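Local coordinates for protein lactaldehyde dehydrogenase (PDB 3PQA) that oxidises lactaldehyde to lactate in coenzyme F420 biosynthesis, preferring NAD over NADP as cofactor, at residues 225-228 with 229-233; 361-364 with 365-369. All blocks are in the same frame, centred on the assembly; numbering follows the deposited sequence.

In the fold
Both contacts are local, made by residues a few positions apart in one continuous run. Going from the N terminus, contact 1 (225-228 with 229-233) comes first. It lies on helix 223-232, which crosses from strand 216-220 to strand 237-241 in a beta-alpha-beta unit of the NAD-binding domain. Contact 2 (361-364 with 365-369) closes a tight turn in the loop joining strands 350-357 and 373-379, which pair in the other large sheet, that of the catalytic domain. The two neither nest nor cross: contact 1 is complete before contact 2 opens. Their centres are 23 Å apart and their nearest atoms about 9 Å apart, so they do not touch.

Contact 1 of 2, residues 225-228 with 229-233; sequences VGEL and ITKKA
T230 turns its hydroxyl back on the carbonyl of E227, OG1 donating to E227 O at 2.6 Å. The torsion that does this puts OG1 between the backbone N and the carbonyl carbon (chi1 70°). The main chain adds I229 N to V225 O at 2.9 Å and T230 N to G226 O at 3.2 Å. K231 N bonds weakly to both E227 O and L228 O. On the surface, K231 reaches back across E227, and NZ makes a weak salt bridge to OE2 at 3.4 Å. The other carboxylate oxygen of E227, OE1, pairs with K439. L228 and K232 run side by side, with CD2 of L228 3.9 Å from CD of K232. The K232 amine forms a salt bridge with D206. On the inner side, CG1 of V225 lies 4.2 Å from CD1 of I229, which packs on strands 216-220 and 237-241. F235 of the second subunit packs against E227. This is the helix after the first strand of a Rossmann-like beta-alpha-beta unit. V225 and G226 probably belong to the NAD site, as in related aldehyde dehydrogenases.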
ATOM      1  N   VAL B 225      23.312 -25.713   5.825  1.00 18.59           N
ATOM      2  CA  VAL B 225      22.442 -26.388   4.853  1.00 17.84           C
ATOM      3  C   VAL B 225      21.865 -25.361   3.873  1.00 16.87           C
ATOM      4  O   VAL B 225      21.784 -25.615   2.667  1.00 17.25           O
ATOM      5  CB  VAL B 225      21.310 -27.203   5.543  1.00 18.73           C
ATOM      6  CG1 VAL B 225      20.347 -27.803   4.503  1.00 19.97           C
ATOM      7  CG2 VAL B 225      21.894 -28.313   6.417  1.00 20.04           C
ATOM      8  N   GLY B 226      21.496 -24.193   4.396  1.00 16.71           N
ATOM      9  CA  GLY B 226      20.993 -23.098   3.567  1.00 17.18           C
ATOM     10  C   GLY B 226      21.977 -22.702   2.484  1.00 17.90           C
ATOM     11  O   GLY B 226      21.589 -22.530   1.323  1.00 17.59           O
ATOM     12  N   GLU B 227      23.251 -22.579   2.860  1.00 19.44           N
ATOM     13  CA  GLU B 227      24.309 -22.218   1.916  1.00 21.32           C
ATOM     14  C   GLU B 227      24.421 -23.261   0.789  1.00 20.68           C
ATOM     15  O   GLU B 227      24.510 -22.906  -0.389  1.00 21.05           O
ATOM     16  CB  GLU B 227      25.648 -22.034   2.646  1.00 24.93           C
ATOM     17  CG  GLU B 227      26.836 -21.755   1.722  1.00 27.51           C
ATOM     18  CD  GLU B 227      27.493 -20.404   1.946  1.00 25.81           C
ATOM     19  OE1 GLU B 227      27.680 -20.017   3.122  1.00 27.64           O
ATOM     20  OE2 GLU B 227      27.864 -19.745   0.939  1.00 27.74           O
ATOM     21  N   LEU B 228      24.386 -24.542   1.153  1.00 20.05           N
ATOM     22  CA  LEU B 228      24.422 -25.622   0.161  1.00 20.18           C
ATOM     23  C   LEU B 228      23.194 -25.603  -0.763  1.00 18.55           C
ATOM     24  O   LEU B 228      23.302 -25.886  -1.954  1.00 18.60           O
ATOM     25  CB  LEU B 228      24.568 -26.992   0.848  1.00 22.70           C
ATOM     26  CG  LEU B 228      25.259 -28.112   0.065  1.00 23.70           C
ATOM     27  CD1 LEU B 228      26.750 -28.102   0.355  1.00 23.10           C
ATOM     28  CD2 LEU B 228      24.674 -29.466   0.446  1.00 23.15           C
ATOM     29  N   ILE B 229      22.029 -25.253  -0.223  1.00 16.60           N
ATOM     30  CA  ILE B 229      20.833 -25.096  -1.061  1.00 15.34           C
ATOM     31  C   ILE B 229      21.080 -24.068  -2.169  1.00 15.07           C
ATOM     32  O   ILE B 229      20.772 -24.349  -3.338  1.00 15.44           O
ATOM     33  CB  ILE B 229      19.555 -24.794  -0.230  1.00 15.21           C
ATOM     34  CG1 ILE B 229      19.166 -26.030   0.597  1.00 15.19           C
ATOM     35  CG2 ILE B 229      18.393 -24.352  -1.116  1.00 15.13           C
ATOM     36  CD1 ILE B 229      18.023 -25.802   1.574  1.00 15.14           C
ATOM     37  N   THR B 230      21.672 -22.915  -1.822  1.00 15.46           N
ATOM     38  CA  THR B 230      21.981 -21.876  -2.839  1.00 16.36           C
ATOM     39  C   THR B 230      22.876 -22.407  -3.973  1.00 17.24           C
ATOM     40  O   THR B 230      22.777 -21.939  -5.116  1.00 18.00           O
ATOM     41  CB  THR B 230      22.565 -20.544  -2.250  1.00 16.63           C
ATOM     42  OG1 THR B 230      23.894 -20.751  -1.758  1.00 18.30           O
ATOM     43  CG2 THR B 230      21.692 -20.000  -1.132  1.00 18.28           C
ATOM     44  N   LYS B 231      23.703 -23.412  -3.669  1.00 18.66           N
ATOM     45  CA  LYS B 231      24.623 -24.004  -4.656  1.00 20.58           C
ATOM     46  C   LYS B 231      24.011 -25.158  -5.463  1.00 19.99           C
ATOM     47  O   LYS B 231      24.574 -25.573  -6.480  1.00 20.72           O
ATOM     48  CB  LYS B 231      25.927 -24.469  -3.987  1.00 22.93           C
ATOM     49  CG  LYS B 231      26.657 -23.380  -3.208  1.00 25.10           C
ATOM     50  CD  LYS B 231      27.956 -23.902  -2.593  1.00 23.76           C
ATOM     51  CE  LYS B 231      28.482 -22.968  -1.507  1.00 25.18           C
ATOM     52  NZ  LYS B 231      28.533 -21.530  -1.936  1.00 24.11           N
ATOM     53  N   LYS B 232      22.869 -25.673  -5.019  1.00 18.98           N
ATOM     54  CA  LYS B 232      22.283 -26.865  -5.643  1.00 19.30           C
ATOM     55  C   LYS B 232      20.893 -26.657  -6.245  1.00 17.08           C
ATOM     56  O   LYS B 232      20.451 -27.477  -7.055  1.00 17.46           O
ATOM     57  CB  LYS B 232      22.207 -28.015  -4.633  1.00 24.41           C
ATOM     58  CG  LYS B 232      23.530 -28.683  -4.318  1.00 26.41           C
ATOM     59  CD  LYS B 232      23.366 -29.687  -3.181  1.00 26.14           C
ATOM     60  CE  LYS B 232      22.479 -30.871  -3.575  1.00 26.55           C
ATOM     61  NZ  LYS B 232      23.195 -32.066  -4.137  1.00 26.61           N
ATOM     62  N   ALA B 233      20.205 -25.584  -5.845  1.00 16.63           N
ATOM     63  CA  ALA B 233      18.811 -25.375  -6.242  1.00 16.73           C
ATOM     64  C   ALA B 233      18.626 -25.099  -7.736  1.00 17.35           C
ATOM     65  O   ALA B 233      17.633 -25.532  -8.329  1.00 18.09           O
ATOM     66  CB  ALA B 233      18.170 -24.255  -5.402  1.00 16.38           C
TER

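Contact 2 of 2, residues 361-364 with 365-369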
ATOM      1  N   ASP B 361      36.708 -12.565  21.617  1.00 25.22           N
ATOM      2  CA  ASP B 361      37.375 -13.525  20.732  1.00 25.36           C
ATOM      3  C   ASP B 361      37.013 -14.984  21.002  1.00 24.65           C
ATOM      4  O   ASP B 361      37.457 -15.868  20.275  1.00 24.79           O
ATOM      5  CB  ASP B 361      38.898 -13.352  20.788  1.00 26.72           C
ATOM      6  CG  ASP B 361      39.338 -11.985  20.327  1.00 27.02           C
ATOM      7  OD1 ASP B 361      39.065 -11.623  19.161  1.00 27.00           O
ATOM      8  OD2 ASP B 361      39.954 -11.264  21.136  1.00 27.01           O
ATOM      9  N   ASN B 362      36.206 -15.227  22.032  1.00 24.06           N
ATOM     10  CA  ASN B 362      35.826 -16.584  22.422  1.00 23.60           C
ATOM     11  C   ASN B 362      35.022 -17.305  21.343  1.00 24.41           C
ATOM     12  O   ASN B 362      34.217 -16.685  20.655  1.00 24.13           O
ATOM     13  CB  ASN B 362      35.047 -16.549  23.738  1.00 21.94           C
ATOM     14  CG  ASN B 362      34.899 -17.917  24.375  1.00 20.38           C
ATOM     15  OD1 ASN B 362      33.993 -18.677  24.037  1.00 21.83           O
ATOM     16  ND2 ASN B 362      35.784 -18.232  25.313  1.00 21.83           N
ATOM     17  N   ILE B 363      35.242 -18.614  21.224  1.00 25.17           N
ATOM     18  CA  ILE B 363      34.530 -19.463  20.258  1.00 26.03           C
ATOM     19  C   ILE B 363      32.994 -19.301  20.297  1.00 25.09           C
ATOM     20  O   ILE B 363      32.335 -19.361  19.254  1.00 24.85           O
ATOM     21  CB  ILE B 363      34.954 -20.971  20.397  1.00 26.84           C
ATOM     22  CG1 ILE B 363      34.403 -21.825  19.252  1.00 27.20           C
ATOM     23  CG2 ILE B 363      34.567 -21.543  21.756  1.00 27.15           C
ATOM     24  CD1 ILE B 363      35.032 -21.529  17.898  1.00 27.03           C
ATOM     25  N   LEU B 364      32.437 -19.072  21.488  1.00 23.29           N
ATOM     26  CA  LEU B 364      30.982 -18.933  21.635  1.00 21.97           C
ATOM     27  C   LEU B 364      30.424 -17.702  20.926  1.00 21.06           C
ATOM     28  O   LEU B 364      29.260 -17.686  20.534  1.00 20.75           O
ATOM     29  CB  LEU B 364      30.572 -18.896  23.109  1.00 21.63           C
ATOM     30  CG  LEU B 364      30.792 -20.171  23.925  1.00 21.76           C
ATOM     31  CD1 LEU B 364      30.471 -19.949  25.400  1.00 21.58           C
ATOM     32  CD2 LEU B 364      29.989 -21.328  23.357  1.00 21.60           C
ATOM     33  N   CYS B 365      31.250 -16.672  20.767  1.00 20.51           N
ATOM     34  CA  CYS B 365      30.830 -15.452  20.059  1.00 20.61           C
ATOM     35  C   CYS B 365      30.696 -15.661  18.538  1.00 20.59           C
ATOM     36  O   CYS B 365      30.177 -14.798  17.827  1.00 20.50           O
ATOM     37  CB  CYS B 365      31.793 -14.300  20.347  1.00 21.39           C
ATOM     38  SG  CYS B 365      31.862 -13.820  22.077  1.00 22.34           S
ATOM     39  N   LYS B 366      31.180 -16.799  18.043  1.00 21.20           N
ATOM     40  CA  LYS B 366      31.163 -17.068  16.614  1.00 22.68           C
ATOM     41  C   LYS B 366      30.368 -18.322  16.273  1.00 22.08           C
ATOM     42  O   LYS B 366      30.182 -18.635  15.105  1.00 22.60           O
ATOM     43  CB  LYS B 366      32.598 -17.207  16.077  1.00 25.63           C
ATOM     44  CG  LYS B 366      33.421 -15.920  16.103  1.00 27.04           C
ATOM     45  CD  LYS B 366      32.846 -14.853  15.134  1.00 26.63           C
ATOM     46  CE  LYS B 366      33.822 -13.679  14.898  1.00 27.07           C
ATOM     47  NZ  LYS B 366      35.033 -14.080  14.114  1.00 27.27           N
ATOM     48  N   THR B 367      29.885 -19.024  17.289  1.00 20.98           N
ATOM     49  CA  THR B 367      29.305 -20.348  17.089  1.00 20.54           C
ATOM     50  C   THR B 367      27.842 -20.389  17.510  1.00 19.13           C
ATOM     51  O   THR B 367      27.507 -20.095  18.666  1.00 19.02           O
ATOM     52  CB  THR B 367      30.111 -21.421  17.873  1.00 20.95           C
ATOM     53  OG1 THR B 367      31.497 -21.342  17.512  1.00 21.17           O
ATOM     54  CG2 THR B 367      29.588 -22.833  17.597  1.00 21.21           C
ATOM     55  N   GLU B 368      26.968 -20.753  16.574  1.00 17.87           N
ATOM     56  CA  GLU B 368      25.571 -21.016  16.913  1.00 17.39           C
ATOM     57  C   GLU B 368      25.463 -22.406  17.537  1.00 16.24           C
ATOM     58  O   GLU B 368      25.647 -23.417  16.843  1.00 16.78           O
ATOM     59  CB  GLU B 368      24.660 -20.914  15.681  1.00 18.58           C
ATOM     60  CG  GLU B 368      23.184 -21.101  16.018  1.00 20.24           C
ATOM     61  CD  GLU B 368      22.252 -20.989  14.813  1.00 19.21           C
ATOM     62  OE1 GLU B 368      22.637 -21.389  13.693  1.00 20.39           O
ATOM     63  OE2 GLU B 368      21.123 -20.511  14.995  1.00 20.31           O
ATOM     64  N   THR B 369      25.167 -22.459  18.833  1.00 15.59           N
ATOM     65  CA  THR B 369      25.174 -23.737  19.553  1.00 15.86           C
ATOM     66  C   THR B 369      23.789 -24.401  19.622  1.00 15.48           C
ATOM     67  O   THR B 369      23.687 -25.578  19.929  1.00 14.83           O
ATOM     68  CB  THR B 369      25.752 -23.594  20.985  1.00 16.40           C
ATOM     69  OG1 THR B 369      24.953 -22.674  21.728  1.00 17.44           O
ATOM     70  CG2 THR B 369      27.210 -23.122  20.958  1.00 17.45           C
TER
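Two overlapping type I beta turns, N362 to C365 and I363 to K366, fold the loop between strands 350-357 and 373-379, and an Asx turn at N362 starts them. In the first turn C365 N donates to N362 O at 3.0 Å. L364 N donates to N362 OD1 at 3.0 Å in a nearly straight bond (172°), which completes the Asx turn. ND2 of the same side chain goes to A333 O, so both ends of the N362 side-chain amide are engaged. I363 N is held separately by E336.

The carbonyl of I363 is gripped from both faces. K366 N reaches I363 O at 3.1 Å from one side of the carbonyl plane, and T367 OG1 reaches it at 2.8 Å from the other. Both donors stand well out of that plane, so neither uses a lone pair. T367 OG1 is placed by a rotation beside its own backbone N (chi1 -54°). T367 OG1 also lies against the I363 side chain, 3.4 Å from I363 CG1. With a valine at T367, one face of the I363 carbonyl would probably lose its donor, and the chain after K366 would be less firmly tied to the turn.

The apolar groups meet more loosely. CD2 of L364 touches CG2 of T369 at 4.1 Å. L364 also packs on V329 and A333 of helix 320-335 and on V373 and P375. C365 packs on I377 of strand 373-379 and on V358.

Backbone amides and one hydroxyl thus satisfy the carbonyls of N362 and I363. L364 joins the bend to helix 320-335 and strand 373-379, and C365 joins it to the same strand. The internal bonds shape the turn. The polar bonds to A333 and E336, with the apolar contacts, probably help to set where it sits.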